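Local coordinates for protein CMP-sialic acid transporter 1 (PDB 6I1R) that probably carries CMP-sialic acid from the cytoplasm into the Golgi, and is held here in an outward-facing form with CMP bound, at residues 51-54 with 55-59; 181-184 with 185-188; 191-194 with 195-198; 230-233 with 234-238; 248-251 with 252-256. The protein carries 5 engineered substitutions. One frame throughout, in Å; residues are numbered along the deposited sequence.

How the interactions relate
Four of the five contacts cluster at one end of the transmembrane bundle, while interaction 4 lies at the other, at the start of the helix, 234-256, whose far end carries interaction 5; their centres are about 27 Å apart. Within the cluster, interaction 3 is the hub. It packs against interaction 1 through Phe-52, Leu-53, Tyr-192 and Trp-193, is tied to interaction 2 where Gln-194 NE2 donates to Met-184 O, and meets interaction 5 where Asn-195 pairs with Ser-251. Lys-185 NZ joins interaction 2 to interaction 5 at Lys-255 O. The bound CMP sits between the two groups: it is about 8 Å from the side chains of Leu-198 and Val-250, and about 11 Å from that of Tyr-232.

Interaction 1 of 5, residues 51-54 with 55-59. Engineered in segment 55-59: Arg-58 (natural residue His), Thr-59 (natural residue Ser).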
loop_
_atom_site.group_PDB
_atom_site.type_symbol
_atom_site.label_atom_id
_atom_site.label_comp_id
_atom_site.label_asym_id
_atom_site.label_seq_id
_atom_site.Cartn_x
_atom_site.Cartn_y
_atom_site.Cartn_z
ATOM N N PHE B 51 19.062 17.405 -22.213
ATOM C CA PHE B 51 18.689 18.738 -22.682
ATOM C C PHE B 51 19.816 19.728 -22.374
ATOM O O PHE B 51 20.261 20.452 -23.261
ATOM C CB PHE B 51 17.380 19.215 -22.046
ATOM C CG PHE B 51 17.047 20.655 -22.344
ATOM C CD1 PHE B 51 16.402 21.005 -23.522
ATOM C CD2 PHE B 51 17.396 21.665 -21.459
ATOM C CE1 PHE B 51 16.105 22.330 -23.801
ATOM C CE2 PHE B 51 17.101 22.990 -21.741
ATOM C CZ PHE B 51 16.455 23.321 -22.912
ATOM N N PHE B 52 20.264 19.755 -21.121
ATOM C CA PHE B 52 21.300 20.700 -20.706
ATOM C C PHE B 52 22.636 20.351 -21.373
ATOM O O PHE B 52 23.423 21.250 -21.646
ATOM C CB PHE B 52 21.442 20.741 -19.182
ATOM C CG PHE B 52 20.292 21.379 -18.443
ATOM C CD1 PHE B 52 19.644 22.499 -18.948
ATOM C CD2 PHE B 52 19.874 20.878 -17.220
ATOM C CE1 PHE B 52 18.592 23.081 -18.259
ATOM C CE2 PHE B 52 18.823 21.464 -16.530
ATOM C CZ PHE B 52 18.183 22.565 -17.051
ATOM N N LEU B 53 22.894 19.071 -21.635
ATOM C CA LEU B 53 24.116 18.690 -22.352
ATOM C C LEU B 53 24.076 19.286 -23.765
ATOM O O LEU B 53 25.027 19.938 -24.191
ATOM C CB LEU B 53 24.243 17.163 -22.390
ATOM C CG LEU B 53 25.511 16.620 -23.049
ATOM C CD1 LEU B 53 26.760 17.214 -22.412
ATOM C CD2 LEU B 53 25.549 15.102 -22.980
ATOM N N TRP B 54 22.966 19.064 -24.468
ATOM C CA TRP B 54 22.735 19.613 -25.813
ATOM C C TRP B 54 22.947 21.133 -25.807
ATOM O O TRP B 54 23.707 21.669 -26.620
ATOM C CB TRP B 54 21.327 19.233 -26.295
ATOM C CG TRP B 54 20.879 19.882 -27.571
ATOM C CD1 TRP B 54 21.029 19.399 -28.839
ATOM C CD2 TRP B 54 20.162 21.124 -27.702
ATOM N NE1 TRP B 54 20.473 20.258 -29.747
ATOM C CE2 TRP B 54 19.930 21.325 -29.080
ATOM C CE3 TRP B 54 19.704 22.087 -26.795
ATOM C CZ2 TRP B 54 19.257 22.446 -29.566
ATOM C CZ3 TRP B 54 19.043 23.197 -27.277
ATOM C CH2 TRP B 54 18.828 23.374 -28.645
ATOM N N LYS B 55 22.276 21.805 -24.874
ATOM C CA LYS B 55 22.331 23.261 -24.741
ATOM C C LYS B 55 23.766 23.715 -24.438
ATOM O O LYS B 55 24.195 24.765 -24.916
ATOM C CB LYS B 55 21.373 23.722 -23.637
ATOM C CG LYS B 55 21.376 25.217 -23.346
ATOM C CD LYS B 55 20.221 25.656 -22.471
ATOM C CE LYS B 55 20.221 27.144 -22.190
ATOM N NZ LYS B 55 18.994 27.564 -21.472
ATOM N N GLU B 56 24.488 22.930 -23.639
ATOM C CA GLU B 56 25.870 23.249 -23.265
ATOM C C GLU B 56 26.789 23.131 -24.489
ATOM O O GLU B 56 27.709 23.931 -24.645
ATOM C CB GLU B 56 26.352 22.327 -22.142
ATOM C CG GLU B 56 27.621 22.807 -21.462
ATOM C CD GLU B 56 28.206 21.831 -20.456
ATOM O OE1 GLU B 56 28.380 20.650 -20.815
ATOM O OE2 GLU B 56 28.489 22.255 -19.318
ATOM N N CYS B 57 26.546 22.140 -25.343
ATOM C CA CYS B 57 27.372 21.934 -26.534
ATOM C C CYS B 57 27.154 23.073 -27.538
ATOM O O CYS B 57 28.081 23.481 -28.237
ATOM C CB CYS B 57 27.069 20.590 -27.187
ATOM S SG CYS B 57 27.527 19.176 -26.152
ATOM N N ARG B 58 25.935 23.593 -27.588
ATOM C CA ARG B 58 25.580 24.614 -28.572
ATOM C C ARG B 58 25.900 26.008 -28.010
ATOM O O ARG B 58 25.989 26.966 -28.777
ATOM C CB ARG B 58 24.132 24.376 -29.017
ATOM C CG ARG B 58 23.156 25.536 -28.873
ATOM C CD ARG B 58 21.788 25.115 -29.390
ATOM N NE ARG B 58 21.837 23.718 -29.801
ATOM C CZ ARG B 58 21.880 23.303 -31.062
ATOM N NH1 ARG B 58 22.747 22.368 -31.413
ATOM N NH2 ARG B 58 21.083 23.839 -31.967
ATOM N N THR B 59 26.116 26.113 -26.698
ATOM C CA THR B 59 26.440 27.395 -26.061
ATOM C C THR B 59 27.946 27.512 -25.789
ATOM O O THR B 59 28.497 28.613 -25.860
ATOM C CB THR B 59 25.650 27.574 -24.758
#
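Trp-54 and Arg-58 face each other one turn apart near the C-terminal end of helix 37-59, an i to i+4 pair on the helix surface where its predicted membrane span ends. Arg-58 is engineered in place of a natural histidine. Its CB lies 3.6 Å from Trp-54 O, the carbonyl that also accepts Arg-58 N at 3.1 Å. Further out, CD hangs over the six-membered ring of Trp-54, 3.9 Å from the ring centroid, as a CH-pi contact. As modelled, a nearly eclipsed chi3 (3°) then turns the guanidinium over the same indole. NE comes too near CZ2 to be trusted, however, so this turn and the placing of NE, NH1 and NH2 over the indole are doubtful, and CD over the ring is the sounder part of the contact.

On the next strip of the helix, Lys-55 runs its extended methylene chain past the Phe-51 ring, CD standing 4.2 Å from CE2, while its N bonds to Phe-51 O at 2.9 Å. The flexible hydrocarbon part of a lysine suits such a place beside an aromatic ring. Leu-53, whose apolar branch suits an interhelical place, packs on Tyr-192 and Trp-193 of helix 191-216. Glu-56 OE1 is hydrogen-bonded to Ser-190 OG, and the same oxygen lies 4.1 Å from Leu-53 CD1.

Interaction 2 of 5, residues 181-184 with 185-188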
loop_
_atom_site.group_PDB
_atom_site.type_symbol
_atom_site.label_atom_id
_atom_site.label_comp_id
_atom_site.label_asym_id
_atom_site.label_seq_id
_atom_site.Cartn_x
_atom_site.Cartn_y
_atom_site.Cartn_z
ATOM N N GLU B 181 29.914 9.326 -6.266
ATOM C CA GLU B 181 30.853 10.427 -6.017
ATOM C C GLU B 181 32.190 10.130 -6.705
ATOM O O GLU B 181 32.772 11.006 -7.351
ATOM C CB GLU B 181 31.065 10.637 -4.516
ATOM C CG GLU B 181 32.057 11.743 -4.193
ATOM C CD GLU B 181 31.942 12.335 -2.799
ATOM O OE1 GLU B 181 31.136 11.820 -1.998
ATOM O OE2 GLU B 181 32.667 13.308 -2.514
ATOM N N TYR B 182 32.667 8.896 -6.552
ATOM C CA TYR B 182 33.896 8.464 -7.211
ATOM C C TYR B 182 33.795 8.776 -8.711
ATOM O O TYR B 182 34.679 9.431 -9.259
ATOM C CB TYR B 182 34.170 6.982 -6.933
ATOM C CG TYR B 182 35.114 6.313 -7.901
ATOM C CD1 TYR B 182 36.462 6.634 -7.923
ATOM C CD2 TYR B 182 34.664 5.354 -8.793
ATOM C CE1 TYR B 182 37.337 6.024 -8.808
ATOM C CE2 TYR B 182 35.525 4.733 -9.683
ATOM C CZ TYR B 182 36.867 5.070 -9.692
ATOM O OH TYR B 182 37.723 4.466 -10.567
ATOM N N LEU B 183 32.706 8.347 -9.346
ATOM C CA LEU B 183 32.540 8.506 -10.798
ATOM C C LEU B 183 32.565 9.993 -11.183
ATOM O O LEU B 183 33.256 10.364 -12.132
ATOM C CB LEU B 183 31.232 7.847 -11.252
ATOM C CG LEU B 183 31.201 6.318 -11.221
ATOM C CD1 LEU B 183 29.880 5.795 -11.765
ATOM C CD2 LEU B 183 32.364 5.722 -11.999
ATOM N N MET B 184 31.823 10.833 -10.466
ATOM C CA MET B 184 31.755 12.262 -10.809
ATOM C C MET B 184 33.154 12.883 -10.699
ATOM O O MET B 184 33.583 13.625 -11.584
ATOM C CB MET B 184 30.804 13.037 -9.888
ATOM C CG MET B 184 29.446 12.391 -9.673
ATOM S SD MET B 184 28.694 11.737 -11.181
ATOM C CE MET B 184 28.020 13.244 -11.876
ATOM N N LYS B 185 33.859 12.559 -9.615
ATOM C CA LYS B 185 35.108 13.243 -9.262
ATOM C C LYS B 185 36.316 12.586 -9.947
ATOM O O LYS B 185 37.396 13.181 -9.955
ATOM C CB LYS B 185 35.301 13.258 -7.742
ATOM C CG LYS B 185 34.485 14.309 -6.999
ATOM C CD LYS B 185 34.539 14.161 -5.494
ATOM C CE LYS B 185 33.508 15.005 -4.775
ATOM N NZ LYS B 185 33.935 16.416 -4.630
ATOM N N LYS B 186 36.163 11.391 -10.520
ATOM C CA LYS B 186 37.296 10.730 -11.184
ATOM C C LYS B 186 37.539 11.356 -12.565
ATOM O O LYS B 186 38.578 11.098 -13.175
ATOM C CB LYS B 186 37.081 9.216 -11.303
ATOM C CG LYS B 186 36.202 8.753 -12.461
ATOM C CD LYS B 186 36.383 7.293 -12.829
ATOM C CE LYS B 186 37.790 6.968 -13.288
ATOM N NZ LYS B 186 37.795 5.991 -14.403
ATOM N N ASN B 187 36.587 12.154 -13.057
ATOM C CA ASN B 187 36.682 12.783 -14.376
ATOM C C ASN B 187 36.613 14.308 -14.241
ATOM O O ASN B 187 36.070 14.847 -13.275
ATOM C CB ASN B 187 35.563 12.320 -15.316
ATOM C CG ASN B 187 35.907 11.089 -16.128
ATOM O OD1 ASN B 187 36.954 10.474 -15.934
ATOM N ND2 ASN B 187 35.029 10.723 -17.047
ATOM N N ASN B 188 37.133 14.980 -15.262
ATOM C CA ASN B 188 37.026 16.433 -15.396
ATOM C C ASN B 188 35.859 16.747 -16.346
ATOM O O ASN B 188 35.812 17.815 -16.960
ATOM C CB ASN B 188 38.357 17.055 -15.842
ATOM C CG ASN B 188 39.351 16.044 -16.380
ATOM O OD1 ASN B 188 39.080 15.352 -17.361
ATOM N ND2 ASN B 188 40.505 15.944 -15.740
#
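Lys-185 NZ forms a long salt bridge of 4.0 Å with Glu-181 OE2, one helical turn back, and the same nitrogen donates to Lys-255 O and, weakly, to Ser-257 O. The glutamate reaches it because its chain is extended, with CG anti to the backbone N (chi1 179°), while the lysine runs across the carboxylate and brings CD to 3.7 Å from Glu-181 CG before bending at its end. The two backbones are tied as well, Lys-185 N donating to Glu-181 O at 3.0 Å. Buried Glu-181 satisfies its other oxygen, OE1, at Asn-259 N. With an alanine here, Lys-185 would probably lose its nearby negative charge and Asn-259 N its acceptor. On another side of the helix Lys-186 lays CB over one face of the Tyr-182 ring and carries CE to 3.7 Å from Tyr-182 OH, its bent aliphatic chain following the ring out toward the hydroxyl. The backbone is looser here, near the C-terminal end of helix 160-186, for Lys-186 N bonds only weakly to Tyr-182 O and Leu-183 O. Met-184, flexible and apolar, fills the seam with Ser-251 and Met-254 of helix 234-256 and Leu-191 and Asn-195 of helix 191-216.

Interaction 3 of 5, residues 191-194 with 195-198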
loop_
_atom_site.group_PDB
_atom_site.type_symbol
_atom_site.label_atom_id
_atom_site.label_comp_id
_atom_site.label_asym_id
_atom_site.label_seq_id
_atom_site.Cartn_x
_atom_site.Cartn_y
_atom_site.Cartn_z
ATOM N N LEU B 191 29.020 17.751 -15.934
ATOM C CA LEU B 191 28.006 17.202 -15.029
ATOM C C LEU B 191 26.876 16.563 -15.846
ATOM O O LEU B 191 26.393 15.480 -15.510
ATOM C CB LEU B 191 27.471 18.328 -14.136
ATOM C CG LEU B 191 26.389 17.927 -13.132
ATOM C CD1 LEU B 191 26.895 16.849 -12.186
ATOM C CD2 LEU B 191 25.900 19.134 -12.346
ATOM N N TYR B 192 26.483 17.234 -16.925
ATOM C CA TYR B 192 25.319 16.837 -17.714
ATOM C C TYR B 192 25.627 15.577 -18.534
ATOM O O TYR B 192 24.719 14.799 -18.818
ATOM C CB TYR B 192 24.866 17.995 -18.608
ATOM C CG TYR B 192 24.612 19.290 -17.877
ATOM C CD1 TYR B 192 23.750 19.340 -16.792
ATOM C CD2 TYR B 192 25.232 20.468 -18.266
ATOM C CE1 TYR B 192 23.511 20.523 -16.113
ATOM C CE2 TYR B 192 25.003 21.660 -17.598
ATOM C CZ TYR B 192 24.139 21.689 -16.516
ATOM O OH TYR B 192 23.906 22.858 -15.849
ATOM N N TRP B 193 26.888 15.375 -18.917
ATOM C CA TRP B 193 27.284 14.159 -19.645
ATOM C C TRP B 193 27.440 12.989 -18.666
ATOM O O TRP B 193 27.165 11.840 -19.021
ATOM C CB TRP B 193 28.562 14.400 -20.463
ATOM C CG TRP B 193 29.218 13.150 -20.969
ATOM C CD1 TRP B 193 30.477 12.713 -20.674
ATOM C CD2 TRP B 193 28.650 12.163 -21.851
ATOM N NE1 TRP B 193 30.735 11.532 -21.314
ATOM C CE2 TRP B 193 29.633 11.167 -22.041
ATOM C CE3 TRP B 193 27.416 12.022 -22.498
ATOM C CZ2 TRP B 193 29.416 10.051 -22.849
ATOM C CZ3 TRP B 193 27.202 10.919 -23.296
ATOM C CH2 TRP B 193 28.190 9.949 -23.468
ATOM N N GLN B 194 27.880 13.277 -17.444
ATOM C CA GLN B 194 28.003 12.244 -16.414
ATOM C C GLN B 194 26.597 11.767 -16.024
ATOM O O GLN B 194 26.343 10.562 -15.934
ATOM C CB GLN B 194 28.809 12.777 -15.227
ATOM C CG GLN B 194 30.273 13.032 -15.568
ATOM C CD GLN B 194 31.063 13.617 -14.422
ATOM O OE1 GLN B 194 30.622 14.539 -13.741
ATOM N NE2 GLN B 194 32.261 13.092 -14.213
ATOM N N ASN B 195 25.686 12.717 -15.829
ATOM C CA ASN B 195 24.280 12.412 -15.575
ATOM C C ASN B 195 23.718 11.542 -16.707
ATOM O O ASN B 195 23.074 10.530 -16.442
ATOM C CB ASN B 195 23.436 13.682 -15.433
ATOM C CG ASN B 195 23.712 14.451 -14.159
ATOM O OD1 ASN B 195 24.410 13.967 -13.272
ATOM N ND2 ASN B 195 23.167 15.653 -14.062
ATOM N N VAL B 196 23.964 11.938 -17.957
ATOM C CA VAL B 196 23.350 11.263 -19.113
ATOM C C VAL B 196 23.742 9.778 -19.107
ATOM O O VAL B 196 22.894 8.927 -19.361
ATOM C CB VAL B 196 23.716 11.950 -20.445
ATOM C CG1 VAL B 196 23.523 11.029 -21.643
ATOM C CG2 VAL B 196 22.934 13.241 -20.643
ATOM N N GLN B 197 25.004 9.472 -18.811
ATOM C CA GLN B 197 25.467 8.079 -18.781
ATOM C C GLN B 197 24.869 7.364 -17.564
ATOM O O GLN B 197 24.357 6.246 -17.671
ATOM C CB GLN B 197 26.992 7.999 -18.692
ATOM C CG GLN B 197 27.731 8.682 -19.831
ATOM C CD GLN B 197 29.148 8.994 -19.421
ATOM O OE1 GLN B 197 30.031 8.139 -19.470
ATOM N NE2 GLN B 197 29.369 10.224 -18.984
ATOM N N LEU B 198 24.962 8.024 -16.413
ATOM C CA LEU B 198 24.479 7.476 -15.145
ATOM C C LEU B 198 22.998 7.101 -15.271
ATOM O O LEU B 198 22.615 5.969 -14.977
ATOM C CB LEU B 198 24.696 8.522 -14.046
ATOM C CG LEU B 198 24.272 8.110 -12.636
ATOM C CD1 LEU B 198 25.081 6.917 -12.147
ATOM C CD2 LEU B 198 24.411 9.278 -11.670
#
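The first turns of helix 191-216, entering a predicted transmembrane segment, are reinforced by a side chain that bonds back to its own helix: Gln-197 folds over Trp-193, four residues earlier. Its NE2 donates to Trp-193 O at 2.7 Å in a nearly straight bond (171°), with the oxygen lying in the plane of the glutamine amide. Gln-197 N makes the regular helical bond to the same carbonyl at 3.2 Å, so that the oxygen is held from opposite faces of its plane. The amide lies stacked on the indole, the planes 17° apart, and CG sits over the six-membered ring, 3.8 Å from its centroid, as a CH-pi contact. Putting CG anti to the carbonyl carbon (chi1 -59°) sends the amide back along the helix toward that oxygen. Val-196 CG1 adds an apolar touch at 4.0 Å from Trp-193 CZ3. Asn-195 turns toward helix 234-256, where OD1 bonds to Ser-251 OG, and Gln-194 OE1 accepts from Lys-255 NZ. Glutamine suits its place over the indole because one flat group can both lie on the ring and donate an N-H to the carbonyl, a double hold that probably limits the rotation of both side chains.

Interaction 4 of 5, residues 230-233 with 234-238; sequences NGYS and ITTWM
Ser-233 sets its OG between the backbone N and the carbonyl carbon (chi1 54°), and Thr-236 turns OG1 back along the helix, anti to its own carbonyl carbon (chi1 -43°), so that the two hydroxyls meet at 2.7 Å in a hydrogen bond. Ser-233 is the N-cap of helix 234-256, and its carbonyl O receives Trp-237 N at 3.3 Å. A serine suits an N-cap because its short hydroxyl can reach the first turn, where Thr-236 supplies a second hydroxyl. The methyl of the threonine has a separate task: CG2 rests over one face of the Tyr-232 ring, 3.7 Å from its centroid, in a CH-pi contact. Tyr-232 also meets Trp-237, whose six-membered ring stands obliquely to it with centroids 5.4 Å apart and planes at 53°; CD2 of the tyrosine lies over a face of the indole.

The tyrosine hydroxyl bonds to Thr-36 OG1, and its ring packs on Ile-37 and Leu-40 of helix 37-59, while Ser-233 and Ile-234 rest on Ser-150 of the second subunit. With an alanine at Tyr-232, Thr-236 CG2 and the indole would probably face a gap and Thr-36 would lose its phenol partner. The threonine is thus used on both branches: its hydroxyl binds the cap while its methyl meets an aromatic face, which implies that the start of the helix is held by polar and apolar forces at once.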
loop_
_atom_site.group_PDB
_atom_site.type_symbol
_atom_site.label_atom_id
_atom_site.label_comp_id
_atom_site.label_asym_id
_atom_site.label_seq_id
_atom_site.Cartn_x
_atom_site.Cartn_y
_atom_site.Cartn_z
ATOM N N ASN B 230 -1.494 4.228 -14.980
ATOM C CA ASN B 230 -2.731 3.971 -14.226
ATOM C C ASN B 230 -2.700 4.715 -12.882
ATOM O O ASN B 230 -1.670 4.765 -12.207
ATOM C CB ASN B 230 -2.976 2.475 -14.003
ATOM C CG ASN B 230 -3.585 1.779 -15.204
ATOM O OD1 ASN B 230 -4.289 2.395 -16.001
ATOM N ND2 ASN B 230 -3.335 0.487 -15.332
ATOM N N GLY B 231 -3.839 5.311 -12.530
ATOM C CA GLY B 231 -4.040 5.939 -11.222
ATOM C C GLY B 231 -3.284 7.249 -11.058
ATOM O O GLY B 231 -3.383 7.879 -10.001
ATOM N N TYR B 232 -2.557 7.679 -12.090
ATOM C CA TYR B 232 -1.632 8.811 -11.971
ATOM C C TYR B 232 -2.414 10.123 -11.863
ATOM O O TYR B 232 -2.952 10.623 -12.850
ATOM C CB TYR B 232 -0.660 8.862 -13.155
ATOM C CG TYR B 232 0.655 8.166 -12.915
ATOM C CD1 TYR B 232 0.739 6.784 -12.845
ATOM C CD2 TYR B 232 1.823 8.894 -12.749
ATOM C CE1 TYR B 232 1.947 6.145 -12.618
ATOM C CE2 TYR B 232 3.038 8.270 -12.523
ATOM C CZ TYR B 232 3.102 6.889 -12.458
ATOM O OH TYR B 232 4.298 6.270 -12.237
ATOM N N SER B 233 -2.457 10.668 -10.651
ATOM C CA SER B 233 -3.058 11.972 -10.400
ATOM C C SER B 233 -2.047 13.075 -10.739
ATOM O O SER B 233 -0.933 12.791 -11.185
ATOM C CB SER B 233 -3.526 12.074 -8.972
ATOM O OG SER B 233 -2.469 11.773 -8.076
ATOM N N ILE B 234 -2.457 14.326 -10.547
ATOM C CA ILE B 234 -1.535 15.459 -10.606
ATOM C C ILE B 234 -0.495 15.287 -9.491
ATOM O O ILE B 234 0.713 15.379 -9.760
ATOM C CB ILE B 234 -2.285 16.807 -10.507
ATOM C CG1 ILE B 234 -2.873 17.236 -11.857
ATOM C CG2 ILE B 234 -1.389 17.893 -9.926
ATOM C CD1 ILE B 234 -4.237 16.654 -12.158
ATOM N N THR B 235 -0.955 15.012 -8.271
ATOM C CA THR B 235 0.001 14.868 -7.150
ATOM C C THR B 235 1.012 13.774 -7.494
ATOM O O THR B 235 2.194 13.959 -7.239
ATOM C CB THR B 235 -0.620 14.635 -5.760
ATOM O OG1 THR B 235 -0.951 13.288 -5.426
ATOM C CG2 THR B 235 -1.859 15.449 -5.514
ATOM N N THR B 236 0.577 12.677 -8.112
ATOM C CA THR B 236 1.517 11.636 -8.531
ATOM C C THR B 236 2.615 12.259 -9.403
ATOM O O THR B 236 3.794 11.972 -9.207
ATOM C CB THR B 236 0.817 10.494 -9.277
ATOM O OG1 THR B 236 -0.393 10.161 -8.595
ATOM C CG2 THR B 236 1.683 9.260 -9.380
ATOM N N TRP B 237 2.220 13.114 -10.346
ATOM C CA TRP B 237 3.172 13.757 -11.260
ATOM C C TRP B 237 4.055 14.760 -10.507
ATOM O O TRP B 237 5.203 14.982 -10.904
ATOM C CB TRP B 237 2.452 14.426 -12.440
ATOM C CG TRP B 237 2.049 13.477 -13.530
ATOM C CD1 TRP B 237 0.779 13.115 -13.873
ATOM C CD2 TRP B 237 2.924 12.761 -14.422
ATOM N NE1 TRP B 237 0.802 12.228 -14.915
ATOM C CE2 TRP B 237 2.102 11.992 -15.274
ATOM C CE3 TRP B 237 4.314 12.693 -14.586
ATOM C CZ2 TRP B 237 2.628 11.168 -16.270
ATOM C CZ3 TRP B 237 4.832 11.879 -15.570
ATOM C CH2 TRP B 237 3.998 11.128 -16.400
ATOM N N MET B 238 3.526 15.374 -9.449
ATOM C CA MET B 238 4.315 16.310 -8.646
ATOM C C MET B 238 5.523 15.582 -8.039
ATOM O O MET B 238 6.637 16.108 -8.083
ATOM C CB MET B 238 3.483 16.948 -7.528
ATOM C CG MET B 238 2.648 18.129 -7.994
ATOM S SD MET B 238 1.550 18.780 -6.703
ATOM C CE MET B 238 2.699 19.774 -5.752
#

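Interaction 5 of 5, residues 248-251 with 252-256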
loop_
_atom_site.group_PDB
_atom_site.type_symbol
_atom_site.label_atom_id
_atom_site.label_comp_id
_atom_site.label_asym_id
_atom_site.label_seq_id
_atom_site.Cartn_x
_atom_site.Cartn_y
_atom_site.Cartn_z
ATOM N N LEU B 248 18.776 15.299 -9.227
ATOM C CA LEU B 248 19.744 16.120 -9.973
ATOM C C LEU B 248 20.645 16.872 -8.986
ATOM O O LEU B 248 21.840 17.058 -9.242
ATOM C CB LEU B 248 19.005 17.101 -10.891
ATOM C CG LEU B 248 18.284 16.487 -12.091
ATOM C CD1 LEU B 248 17.499 17.549 -12.846
ATOM C CD2 LEU B 248 19.261 15.785 -13.024
ATOM N N LEU B 249 20.065 17.299 -7.868
ATOM C CA LEU B 249 20.818 18.003 -6.832
ATOM C C LEU B 249 21.819 17.037 -6.188
ATOM O O LEU B 249 22.953 17.421 -5.902
ATOM C CB LEU B 249 19.853 18.575 -5.789
ATOM C CG LEU B 249 18.827 19.582 -6.310
ATOM C CD1 LEU B 249 17.852 19.971 -5.211
ATOM C CD2 LEU B 249 19.504 20.819 -6.881
ATOM N N VAL B 250 21.403 15.791 -5.980
ATOM C CA VAL B 250 22.294 14.779 -5.412
ATOM C C VAL B 250 23.520 14.644 -6.326
ATOM O O VAL B 250 24.648 14.598 -5.837
ATOM C CB VAL B 250 21.579 13.428 -5.206
ATOM C CG1 VAL B 250 22.558 12.305 -4.890
ATOM C CG2 VAL B 250 20.513 13.517 -4.125
ATOM N N SER B 251 23.294 14.615 -7.639
ATOM C CA SER B 251 24.389 14.484 -8.604
ATOM C C SER B 251 25.306 15.709 -8.512
ATOM O O SER B 251 26.528 15.571 -8.452
ATOM C CB SER B 251 23.869 14.284 -10.007
ATOM O OG SER B 251 24.799 13.550 -10.792
ATOM N N TRP B 252 24.711 16.900 -8.478
ATOM C CA TRP B 252 25.484 18.132 -8.312
ATOM C C TRP B 252 26.439 17.979 -7.121
ATOM O O TRP B 252 27.634 18.269 -7.235
ATOM C CB TRP B 252 24.559 19.347 -8.146
ATOM C CG TRP B 252 25.263 20.660 -8.304
ATOM C CD1 TRP B 252 25.316 21.437 -9.425
ATOM C CD2 TRP B 252 26.044 21.344 -7.307
ATOM N NE1 TRP B 252 26.067 22.557 -9.194
ATOM C CE2 TRP B 252 26.530 22.527 -7.906
ATOM C CE3 TRP B 252 26.381 21.073 -5.976
ATOM C CZ2 TRP B 252 27.330 23.434 -7.212
ATOM C CZ3 TRP B 252 27.170 21.970 -5.292
ATOM C CH2 TRP B 252 27.637 23.134 -5.903
ATOM N N LEU B 253 25.907 17.496 -5.998
ATOM C CA LEU B 253 26.677 17.352 -4.752
ATOM C C LEU B 253 27.705 16.221 -4.884
ATOM O O LEU B 253 28.776 16.291 -4.280
ATOM C CB LEU B 253 25.722 17.077 -3.585
ATOM C CG LEU B 253 24.860 18.254 -3.127
ATOM C CD1 LEU B 253 23.876 17.811 -2.054
ATOM C CD2 LEU B 253 25.717 19.401 -2.613
ATOM N N MET B 254 27.380 15.181 -5.651
ATOM C CA MET B 254 28.344 14.111 -5.931
ATOM C C MET B 254 29.550 14.696 -6.680
ATOM O O MET B 254 30.669 14.217 -6.510
ATOM C CB MET B 254 27.727 12.986 -6.772
ATOM C CG MET B 254 26.608 12.222 -6.083
ATOM S SD MET B 254 27.140 11.337 -4.598
ATOM C CE MET B 254 26.818 12.576 -3.342
ATOM N N LYS B 255 29.320 15.730 -7.490
ATOM C CA LYS B 255 30.391 16.340 -8.277
ATOM C C LYS B 255 31.096 17.423 -7.447
ATOM O O LYS B 255 32.286 17.299 -7.151
ATOM C CB LYS B 255 29.841 16.918 -9.587
ATOM C CG LYS B 255 30.753 16.738 -10.795
ATOM C CD LYS B 255 30.736 17.892 -11.776
ATOM C CE LYS B 255 31.269 17.539 -13.149
ATOM N NZ LYS B 255 32.445 16.637 -13.084
ATOM N N TYR B 256 30.361 18.463 -7.062
ATOM C CA TYR B 256 30.955 19.668 -6.472
ATOM C C TYR B 256 30.875 19.645 -4.939
ATOM O O TYR B 256 31.130 20.666 -4.298
ATOM C CB TYR B 256 30.262 20.913 -7.033
ATOM C CG TYR B 256 30.347 21.029 -8.533
ATOM C CD1 TYR B 256 29.401 20.428 -9.346
ATOM C CD2 TYR B 256 31.384 21.716 -9.143
ATOM C CE1 TYR B 256 29.470 20.524 -10.725
ATOM C CE2 TYR B 256 31.471 21.817 -10.523
ATOM C CZ TYR B 256 30.510 21.217 -11.318
ATOM O OH TYR B 256 30.584 21.305 -12.678
#
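Leu-248 opens this run of helix with its carbonyl O taking Trp-252 N at 3.0 Å, and Leu-249 follows in the same way, its O accepting Leu-253 N at 3.0 Å. The isobutyl group of Leu-249 points off toward Val-6 and Leu-13 of helix 3-24, while Leu-253 CG bends back to 3.5 Å from Leu-249 O. Val-250 comes next and pairs with Met-254: CG1 of the valine is 4.2 Å from CG of the methionine, and Met-254 N bonds to Val-250 O at 2.8 Å. The methionine places CG anti to its carbonyl carbon (chi1 -65°), which brings that methylene back beside the preceding turn, and then bends twice more. These are i to i+4 contacts of a regular alpha helix, here helix 234-256, most of which lies in a predicted membrane span, packed between its neighbours in the nucleotide-sugar transporter fold. Apolar side chains suit such surfaces, and Met-254 meets Thr-180 of helix 160-186 and Lys-262 of helix 259-279. Ser-251 closes the first segment. Its small side chain is consistent with the close approach of helix 191-216, where it packs on Tyr-199, and its carbonyl O accepts Lys-255 N at 3.0 Å. Besides its partner on helix 191-216, Lys-255 NZ bonds to Asp-189 O.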